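Dephospho-CoA kinase (Mycobacterium paratuberculosis, PDB 6N39) probably catalyses the ATP-dependent phosphorylation of the 3'-hydroxyl group of dephospho-CoA, the last step of coenzyme A biosynthesis. Local coordinates at residues Thr301-Lys306 with Trp325-His330. Residues are numbered along the deposited sequence; the frame is centred on the assembly and turned at random.
With ACT (acetate ion), chain E.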
ATOM      1  N   THR A 301       6.781   6.465  22.556  1.00 30.48           N
ATOM      2  CA  THR A 301       7.988   5.655  22.539  1.00 30.08           C
ATOM      3  C   THR A 301       7.898   4.409  23.418  1.00 32.55           C
ATOM      4  O   THR A 301       8.922   3.754  23.641  1.00 32.19           O
ATOM      5  CB  THR A 301       9.199   6.501  22.963  1.00 36.55           C
ATOM      6  OG1 THR A 301       8.904   7.178  24.193  1.00 34.60           O
ATOM      7  CG2 THR A 301       9.520   7.537  21.888  1.00 37.74           C
ATOM      8  N   ALA A 302       6.710   4.047  23.905  1.00 28.96           N
ATOM      9  CA  ALA A 302       6.542   2.825  24.690  1.00 30.71           C
ATOM     10  C   ALA A 302       5.070   2.430  24.684  1.00 34.75           C
ATOM     11  O   ALA A 302       4.195   3.255  24.417  1.00 33.77           O
ATOM     12  CB  ALA A 302       7.039   2.994  26.138  1.00 28.99           C
ATOM     13  N   ASP A 303       4.815   1.137  24.933  1.00 31.75           N
ATOM     14  CA  ASP A 303       3.497   0.660  25.347  1.00 31.39           C
ATOM     15  C   ASP A 303       3.342   0.831  26.865  1.00 37.26           C
ATOM     16  O   ASP A 303       4.290   1.173  27.578  1.00 36.50           O
ATOM     17  CB  ASP A 303       3.303  -0.822  24.970  1.00 33.90           C
ATOM     18  CG  ASP A 303       3.314  -1.067  23.451  1.00 38.53           C
ATOM     19  OD1 ASP A 303       2.517  -0.436  22.724  1.00 37.54           O
ATOM     20  OD2 ASP A 303       4.124  -1.894  22.986  1.00 40.68           O
ATOM     21  N   VAL A 304       2.135   0.565  27.362  1.00 33.31           N
ATOM     22  CA  VAL A 304       1.892   0.483  28.804  1.00 36.09           C
ATOM     23  C   VAL A 304       2.573  -0.768  29.348  1.00 40.19           C
ATOM     24  O   VAL A 304       2.322  -1.878  28.872  1.00 34.57           O
ATOM     25  CB  VAL A 304       0.385   0.464  29.096  1.00 38.63           C
ATOM     26  CG1 VAL A 304       0.097   0.360  30.611  1.00 35.08           C
ATOM     27  CG2 VAL A 304      -0.271   1.716  28.524  1.00 42.32           C
ATOM     28  N   ALA A 305       3.437  -0.604  30.349  1.00 35.99           N
ATOM     29  CA  ALA A 305       4.143  -1.758  30.907  1.00 39.50           C
ATOM     30  C   ALA A 305       3.190  -2.661  31.689  1.00 43.67           C
ATOM     31  O   ALA A 305       2.236  -2.196  32.309  1.00 41.92           O
ATOM     32  CB  ALA A 305       5.283  -1.315  31.841  1.00 32.78           C
ATOM     33  N   LYS A 306       3.458  -3.972  31.647  1.00 40.39           N
ATOM     34  CA  LYS A 306       2.835  -4.915  32.564  1.00 39.76           C
ATOM     35  C   LYS A 306       3.910  -5.543  33.436  1.00 40.10           C
ATOM     36  O   LYS A 306       5.018  -5.800  32.960  1.00 43.56           O
ATOM     37  CB  LYS A 306       2.078  -6.052  31.839  1.00 45.66           C
ATOM     38  CG  LYS A 306       1.365  -5.665  30.578  1.00 52.16           C
ATOM     39  CD  LYS A 306       0.074  -4.932  30.854  1.00 60.14           C
ATOM     40  CE  LYS A 306      -0.255  -4.054  29.652  1.00 51.99           C
ATOM     41  NZ  LYS A 306       0.500  -4.541  28.479  1.00 51.69           N
ATOM     42  N   TRP A 325       9.841  -2.217  27.161  1.00 33.01           N
ATOM     43  CA  TRP A 325       8.531  -1.871  26.630  1.00 31.30           C
ATOM     44  C   TRP A 325       8.588  -0.747  25.597  1.00 34.44           C
ATOM     45  O   TRP A 325       7.538  -0.343  25.084  1.00 34.16           O
ATOM     46  CB  TRP A 325       7.566  -1.498  27.774  1.00 30.92           C
ATOM     47  CG  TRP A 325       7.167  -2.688  28.605  1.00 34.21           C
ATOM     48  CD1 TRP A 325       7.672  -3.048  29.828  1.00 33.42           C
ATOM     49  CD2 TRP A 325       6.201  -3.688  28.257  1.00 27.84           C
ATOM     50  NE1 TRP A 325       7.068  -4.203  30.260  1.00 36.36           N
ATOM     51  CE2 TRP A 325       6.173  -4.625  29.308  1.00 36.32           C
ATOM     52  CE3 TRP A 325       5.375  -3.893  27.138  1.00 33.90           C
ATOM     53  CZ2 TRP A 325       5.328  -5.745  29.296  1.00 35.45           C
ATOM     54  CZ3 TRP A 325       4.532  -5.006  27.124  1.00 35.54           C
ATOM     55  CH2 TRP A 325       4.521  -5.919  28.199  1.00 34.32           C
ATOM     56  N   HIS A 326       9.778  -0.257  25.248  1.00 30.55           N
ATOM     57  CA  HIS A 326       9.857   0.832  24.277  1.00 28.63           C
ATOM     58  C   HIS A 326       9.566   0.328  22.868  1.00 29.66           C
ATOM     59  O   HIS A 326       9.651  -0.870  22.578  1.00 30.54           O
ATOM     60  CB  HIS A 326      11.229   1.503  24.316  1.00 29.71           C
ATOM     61  CG  HIS A 326      11.458   2.309  25.554  1.00 36.56           C
ATOM     62  ND1 HIS A 326      12.115   3.519  25.541  1.00 43.36           N
ATOM     63  CD2 HIS A 326      11.086   2.095  26.839  1.00 43.29           C
ATOM     64  CE1 HIS A 326      12.158   4.007  26.768  1.00 47.19           C
ATOM     65  NE2 HIS A 326      11.538   3.164  27.575  1.00 43.72           N
ATOM     66  N   LYS A 327       9.197   1.270  21.995  1.00 28.25           N
ATOM     67  CA  LYS A 327       8.818   0.988  20.615  1.00 29.54           C
ATOM     68  C   LYS A 327       8.848   2.291  19.820  1.00 30.98           C
ATOM     69  O   LYS A 327       9.140   3.372  20.354  1.00 30.04           O
ATOM     70  CB  LYS A 327       7.423   0.344  20.552  1.00 29.48           C
ATOM     71  CG  LYS A 327       6.279   1.308  20.920  1.00 32.67           C
ATOM     72  CD  LYS A 327       4.897   0.657  20.674  1.00 36.61           C
ATOM     73  CE  LYS A 327       3.764   1.684  20.707  1.00 35.26           C
ATOM     74  NZ  LYS A 327       2.438   1.040  20.446  1.00 35.39           N
ATOM     75  N   ARG A 328       8.547   2.180  18.528  1.00 30.38           N
ATOM     76  CA  ARG A 328       8.128   3.339  17.745  1.00 30.26           C
ATOM     77  C   ARG A 328       6.750   3.042  17.158  1.00 30.31           C
ATOM     78  O   ARG A 328       6.315   1.889  17.119  1.00 30.06           O
ATOM     79  CB  ARG A 328       9.138   3.690  16.619  1.00 27.13           C
ATOM     80  CG  ARG A 328      10.596   3.887  17.077  1.00 27.97           C
ATOM     81  CD  ARG A 328      10.819   5.133  17.939  1.00 26.12           C
ATOM     82  NE  ARG A 328      12.229   5.283  18.366  1.00 31.45           N
ATOM     83  CZ  ARG A 328      12.713   5.014  19.585  1.00 38.15           C
ATOM     84  NH1 ARG A 328      11.922   4.574  20.566  1.00 29.09           N
ATOM     85  NH2 ARG A 328      14.004   5.214  19.845  1.00 31.92           N
ATOM     86  N   ILE A 329       6.041   4.082  16.716  1.00 29.12           N
ATOM     87  CA  ILE A 329       4.746   3.877  16.076  1.00 27.19           C
ATOM     88  C   ILE A 329       4.546   4.966  15.028  1.00 33.70           C
ATOM     89  O   ILE A 329       4.844   6.142  15.259  1.00 27.00           O
ATOM     90  CB  ILE A 329       3.580   3.841  17.097  1.00 29.28           C
ATOM     91  CG1 ILE A 329       2.214   3.653  16.393  1.00 25.11           C
ATOM     92  CG2 ILE A 329       3.586   5.087  17.978  1.00 29.60           C
ATOM     93  CD1 ILE A 329       0.978   3.608  17.412  1.00 31.87           C
ATOM     94  N   HIS A 330       4.121   4.545  13.845  1.00 36.33           N
ATOM     95  CA  HIS A 330       3.748   5.413  12.744  1.00 29.86           C
ATOM     96  C   HIS A 330       2.266   5.203  12.471  1.00 34.04           C
ATOM     97  O   HIS A 330       1.654   4.251  12.965  1.00 31.95           O
ATOM     98  CB  HIS A 330       4.547   5.079  11.472  1.00 31.11           C
ATOM     99  CG  HIS A 330       6.029   5.246  11.603  1.00 30.31           C
ATOM    100  ND1 HIS A 330       6.761   6.030  10.738  1.00 31.07           N
ATOM    101  CD2 HIS A 330       6.922   4.706  12.471  1.00 27.76           C
ATOM    102  CE1 HIS A 330       8.038   5.988  11.081  1.00 30.56           C
ATOM    103  NE2 HIS A 330       8.164   5.178  12.117  1.00 30.87           N
TER
HETATM  104  C   ACT E 504      14.441   4.631  23.205  1.00 48.32           C
HETATM  105  O   ACT E 504      13.171   4.583  23.249  1.00 36.87           O
HETATM  106  OXT ACT E 504      15.200   4.858  22.207  1.00 44.09           O
HETATM  107  CH3 ACT E 504      15.177   4.358  24.591  1.00 49.12           C
HETATM  108  O   HOH W   1       6.513  -2.276  23.431  1.00 33.07           O
HETATM  109  O   HOH W   2       7.865  -5.198  33.033  1.00 60.14           O
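Thr301 O accepts from Lys327 N, and Asp303 N donates to Trp325 O, 3.1 Å away; this pair of bonds forms a single antiparallel bridge of Ala302 with His326. Lys327 N stands above the Thr301 carbonyl plane, whereas Asp303 N is tilted only 22° from that of Trp325; both N-H groups point about equally well at their acceptors. A water donates both to Trp325 O and to Asp303 OD2, giving that carbonyl a second partner. Lys327 runs extended beyond CG across the Asp303 side chain at about a right angle, and its NZ reaches the syn side of Asp303 OD1 in a salt bridge of 2.7 Å. Farther along, the Trp325 indole carries the backbone of 304-306 over one face: Ala305 CA makes a CH-pi contact, 3.7 Å from the centroid of the five-membered ring, while Ala305 CB touches CD1. A second water, in the ring plane, accepts from Trp325 NE1 and donates to Lys306 O. Arg328 NH1 donates to Lys327 O and shares O of an acetate, probably from the crystallisation liquor, with His326 ND1; Arg328 NH2 takes its OXT. In this surface part of the UPF0157 (GrpB) region, loop 301-306 pairs with the segment running into edge strand 328-331. From strand 339-345, Arg344 NE salt-bridges Asp303 OD2 and His342 ND1 hydrogen-bonds Lys327 NZ; Asp283 of helix 279-284 salt-bridges Arg328 NE, and helix 386-411 touches Val304 and Lys306.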